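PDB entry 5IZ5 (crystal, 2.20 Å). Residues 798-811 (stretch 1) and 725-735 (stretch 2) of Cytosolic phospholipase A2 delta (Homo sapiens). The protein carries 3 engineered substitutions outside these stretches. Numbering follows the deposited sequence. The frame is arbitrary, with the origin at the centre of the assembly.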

# COMPACT_ATOMS: atom_id res chain seq x y z
N GLY B 798 -35.33 6.32 11.22
CA GLY B 798 -35.55 6.13 12.65
C GLY B 798 -34.40 5.44 13.34
O GLY B 798 -33.91 5.91 14.37
N ALA B 799 -33.95 4.32 12.77
CA ALA B 799 -32.84 3.56 13.34
C ALA B 799 -31.54 4.38 13.37
O ALA B 799 -30.78 4.29 14.33
CB ALA B 799 -32.62 2.27 12.55
N ILE B 800 -31.31 5.18 12.34
CA ILE B 800 -30.10 6.01 12.26
C ILE B 800 -30.11 7.08 13.34
O ILE B 800 -29.11 7.27 14.04
CB ILE B 800 -29.93 6.67 10.87
CG1 ILE B 800 -29.78 5.61 9.78
CG2 ILE B 800 -28.71 7.57 10.85
CD1 ILE B 800 -29.98 6.14 8.38
N LEU B 801 -31.25 7.76 13.49
CA LEU B 801 -31.40 8.79 14.51
C LEU B 801 -31.25 8.21 15.91
O LEU B 801 -30.60 8.81 16.76
CB LEU B 801 -32.75 9.51 14.36
CG LEU B 801 -32.96 10.32 13.08
CD1 LEU B 801 -34.40 10.76 12.94
CD2 LEU B 801 -32.03 11.52 13.00
N GLN B 802 -31.85 7.05 16.14
CA GLN B 802 -31.69 6.33 17.40
C GLN B 802 -30.24 6.00 17.70
O GLN B 802 -29.78 6.19 18.83
CB GLN B 802 -32.53 5.05 17.40
CG GLN B 802 -32.60 4.37 18.76
CD GLN B 802 -32.95 2.89 18.65
OE1 GLN B 802 -33.89 2.53 17.94
NE2 GLN B 802 -32.19 2.04 19.34
N ALA B 803 -29.51 5.51 16.70
CA ALA B 803 -28.09 5.18 16.88
C ALA B 803 -27.29 6.44 17.15
O ALA B 803 -26.39 6.44 18.00
CB ALA B 803 -27.55 4.47 15.66
N LEU B 804 -27.61 7.52 16.44
CA LEU B 804 -26.98 8.81 16.69
C LEU B 804 -27.20 9.27 18.13
O LEU B 804 -26.27 9.77 18.77
CB LEU B 804 -27.47 9.86 15.70
CG LEU B 804 -26.90 9.74 14.29
CD1 LEU B 804 -27.69 10.58 13.31
CD2 LEU B 804 -25.43 10.13 14.25
N ARG B 805 -28.42 9.11 18.65
CA ARG B 805 -28.72 9.45 20.04
C ARG B 805 -27.90 8.62 21.01
O ARG B 805 -27.35 9.15 21.97
CB ARG B 805 -30.21 9.28 20.36
CG ARG B 805 -31.09 10.36 19.75
CD ARG B 805 -32.52 10.27 20.26
NE ARG B 805 -33.34 11.30 19.63
CZ ARG B 805 -33.33 12.60 19.95
NH1 ARG B 805 -32.54 13.05 20.92
NH2 ARG B 805 -34.12 13.44 19.30
N THR B 806 -27.82 7.32 20.76
CA THR B 806 -27.02 6.43 21.60
C THR B 806 -25.54 6.79 21.52
O THR B 806 -24.86 6.84 22.55
CB THR B 806 -27.19 4.96 21.18
OG1 THR B 806 -28.58 4.65 21.07
CG2 THR B 806 -26.53 4.04 22.20
N ALA B 807 -25.05 7.06 20.31
CA ALA B 807 -23.67 7.49 20.11
C ALA B 807 -23.40 8.75 20.91
O ALA B 807 -22.34 8.89 21.52
CB ALA B 807 -23.40 7.73 18.63
N LEU B 808 -24.37 9.66 20.90
CA LEU B 808 -24.27 10.91 21.65
C LEU B 808 -24.16 10.64 23.16
O LEU B 808 -23.27 11.16 23.82
CB LEU B 808 -25.48 11.80 21.35
CG LEU B 808 -25.39 13.27 21.73
CD1 LEU B 808 -24.23 13.95 21.02
CD2 LEU B 808 -26.70 13.97 21.39
N LYS B 809 -25.05 9.80 23.69
CA LYS B 809 -25.03 9.46 25.11
C LYS B 809 -23.69 8.87 25.54
O LYS B 809 -23.12 9.28 26.54
CB LYS B 809 -26.15 8.46 25.44
CG LYS B 809 -27.53 9.09 25.39
CD LYS B 809 -28.65 8.08 25.54
CE LYS B 809 -29.91 8.52 24.79
NZ LYS B 809 -31.02 7.54 24.96
N HIS B 810 -23.20 7.92 24.75
CA HIS B 810 -21.91 7.28 25.00
C HIS B 810 -20.76 8.28 25.10
O HIS B 810 -19.84 8.08 25.89
CB HIS B 810 -21.64 6.23 23.91
CG HIS B 810 -20.22 5.77 23.86
ND1 HIS B 810 -19.42 5.92 22.74
CD2 HIS B 810 -19.46 5.15 24.78
CE1 HIS B 810 -18.23 5.41 22.99
NE2 HIS B 810 -18.22 4.94 24.22
N ARG B 811 -20.83 9.36 24.33
CA ARG B 811 -19.79 10.39 24.35
C ARG B 811 -20.03 11.46 25.42
O ARG B 811 -20.63 11.19 26.46
CB ARG B 811 -19.66 11.06 22.98
CG ARG B 811 -18.81 10.28 22.01
CD ARG B 811 -17.89 11.22 21.29
NE ARG B 811 -16.73 11.53 22.11
CZ ARG B 811 -15.73 12.32 21.73
NH1 ARG B 811 -15.73 12.89 20.53
NH2 ARG B 811 -14.72 12.55 22.57
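Stretch 2 (725-735) CPEAPILLHFP

Stretch 2 runs against the helix of stretch 1 in nearly the opposite direction. Residues 798-810 form the helix, which begins earlier in the chain. Residues 730-734 are in strand conformation, and 725-729 are loop. The N-to-C directions of helix and strand make an angle of 171°, so the two are close to antiparallel. Their axes approach to 9.7 Å, a spacing that leaves room for one layer of side chains. As stretch 2 advances, its contacts therefore move back along the helix, from H810 towards A799. The two stretches bury 381 Å² between them, both sides summed, and no hydrogen bond joins them.

C725 lies out of reach of the helix. Its backbone is extended, with phi/psi of -115/97°. It helps to shape the turn that follows: A728 N gives a weak hydrogen bond to C725 O at 3.4 Å, and another weak one to C725 SG at 3.7 Å.

P726 and E727 have helix-like backbone angles, -62/-29° and -63/-36°. P726 meets the C-terminal end of the helix, and its CA lies 6.8 Å from the CA of H810. The CB of P726 is 3.5 Å from CD2 of H810. The O of P726 is 2.9 Å from NE2 of H810, but the angle is poor and the pair is not a hydrogen bond. H810 is poorly ordered, so this end of the contact is the less certain one. E727 points away from the helix and is barely covered by it.

A728 and P729 also point away. Their psi angles, 138° and 156°, open the chain into the extended form that leads into the strand.

I730 points toward the helix and has the largest area covered by it, 71 Å². Its side chain is m at chi1 and t at chi2. CD1 of I730 is 3.8 Å from CG2 of T806, 3.9 Å from N of A807 and 4.0 Å from O of A803. CG2 of I730 is 4.3 Å from CB of A803. CD1 of I730 thus lies close to the helix backbone, and CB of A807 is 4.4 Å from it. T806 OG1 is turned to its own helix, where it donates a hydrogen bond to Q802 O at 3.0 Å.

L731 points away, as expected from the alternation of a strand.

L732 points toward the helix again, one turn nearer its N-terminal end than I730. Both chi angles are off the usual wells. Its CD2 is 3.6 Å from CA of I800, 3.7 Å from O of A799 and 3.8 Å from CB of A803. A803 thus touches both I730 and L732.

H733 is out of reach of the helix, and its ring nitrogens are hydrogen-bonded elsewhere in the structure.

F734 starts sideways, but its ring end comes nearer. Its CZ is 4.1 Å from CD1 of I800, which closes the apolar contact. P735 is beyond reach.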

# COMPACT_ATOMS: atom_id res chain seq x y z
N CYS B 725 -19.82 -3.18 26.02
CA CYS B 725 -18.52 -2.58 25.69
C CYS B 725 -18.71 -1.23 24.98
O CYS B 725 -18.91 -1.20 23.77
CB CYS B 725 -17.69 -3.53 24.83
SG CYS B 725 -16.04 -2.90 24.43
N PRO B 726 -18.63 -0.12 25.72
CA PRO B 726 -18.76 1.21 25.11
C PRO B 726 -17.67 1.55 24.09
O PRO B 726 -17.92 2.31 23.16
CB PRO B 726 -18.67 2.16 26.31
CG PRO B 726 -19.02 1.34 27.50
CD PRO B 726 -18.53 -0.04 27.19
N GLU B 727 -16.47 0.98 24.28
CA GLU B 727 -15.34 1.26 23.39
C GLU B 727 -15.62 0.80 21.96
O GLU B 727 -15.19 1.44 21.01
CB GLU B 727 -14.05 0.59 23.90
CG GLU B 727 -13.68 0.90 25.34
CD GLU B 727 -14.12 -0.19 26.30
OE1 GLU B 727 -15.33 -0.46 26.39
OE2 GLU B 727 -13.24 -0.78 26.98
N ALA B 728 -16.32 -0.32 21.83
CA ALA B 728 -16.71 -0.83 20.52
C ALA B 728 -17.71 0.11 19.86
O ALA B 728 -18.62 0.60 20.52
CB ALA B 728 -17.31 -2.22 20.66
N PRO B 729 -17.56 0.36 18.56
CA PRO B 729 -18.50 1.23 17.84
C PRO B 729 -19.85 0.57 17.57
O PRO B 729 -19.95 -0.66 17.51
CB PRO B 729 -17.79 1.49 16.52
CG PRO B 729 -16.93 0.29 16.32
CD PRO B 729 -16.46 -0.10 17.68
N ILE B 730 -20.88 1.40 17.39
CA ILE B 730 -22.20 0.95 16.96
C ILE B 730 -22.18 0.78 15.45
O ILE B 730 -21.68 1.65 14.74
CB ILE B 730 -23.30 1.98 17.34
CG1 ILE B 730 -23.36 2.16 18.85
CG2 ILE B 730 -24.66 1.55 16.79
CD1 ILE B 730 -24.12 3.39 19.29
N LEU B 731 -22.76 -0.32 14.98
CA LEU B 731 -22.87 -0.58 13.55
C LEU B 731 -24.31 -0.68 13.07
O LEU B 731 -25.09 -1.46 13.61
CB LEU B 731 -22.13 -1.86 13.20
CG LEU B 731 -20.67 -1.59 12.83
CD1 LEU B 731 -19.76 -2.51 13.60
CD2 LEU B 731 -20.45 -1.72 11.33
N LEU B 732 -24.63 0.12 12.06
CA LEU B 732 -25.86 0.00 11.31
C LEU B 732 -25.50 -0.51 9.94
O LEU B 732 -24.81 0.18 9.17
CB LEU B 732 -26.56 1.36 11.18
CG LEU B 732 -27.86 1.59 11.95
CD1 LEU B 732 -27.93 0.84 13.27
CD2 LEU B 732 -28.07 3.08 12.17
N HIS B 733 -25.97 -1.71 9.62
CA HIS B 733 -25.59 -2.41 8.42
C HIS B 733 -26.72 -2.43 7.40
O HIS B 733 -27.85 -2.83 7.73
CB HIS B 733 -25.20 -3.83 8.79
CG HIS B 733 -24.65 -4.62 7.64
ND1 HIS B 733 -23.42 -4.36 7.08
CD2 HIS B 733 -25.16 -5.68 6.97
CE1 HIS B 733 -23.19 -5.22 6.10
NE2 HIS B 733 -24.23 -6.03 6.01
N PHE B 734 -26.41 -2.02 6.17
CA PHE B 734 -27.39 -1.91 5.10
C PHE B 734 -27.04 -2.88 3.97
O PHE B 734 -26.27 -2.53 3.07
CB PHE B 734 -27.43 -0.49 4.56
CG PHE B 734 -27.78 0.54 5.59
CD1 PHE B 734 -29.08 1.05 5.67
CD2 PHE B 734 -26.83 0.99 6.49
CE1 PHE B 734 -29.41 1.99 6.63
CE2 PHE B 734 -27.16 1.93 7.45
CZ PHE B 734 -28.45 2.43 7.52
N PRO B 735 -27.62 -4.09 4.00
CA PRO B 735 -27.35 -5.02 2.91
C PRO B 735 -28.05 -4.62 1.63
O PRO B 735 -29.04 -3.89 1.65
CB PRO B 735 -27.89 -6.35 3.44
CG PRO B 735 -28.95 -5.97 4.41
CD PRO B 735 -28.52 -4.66 5.01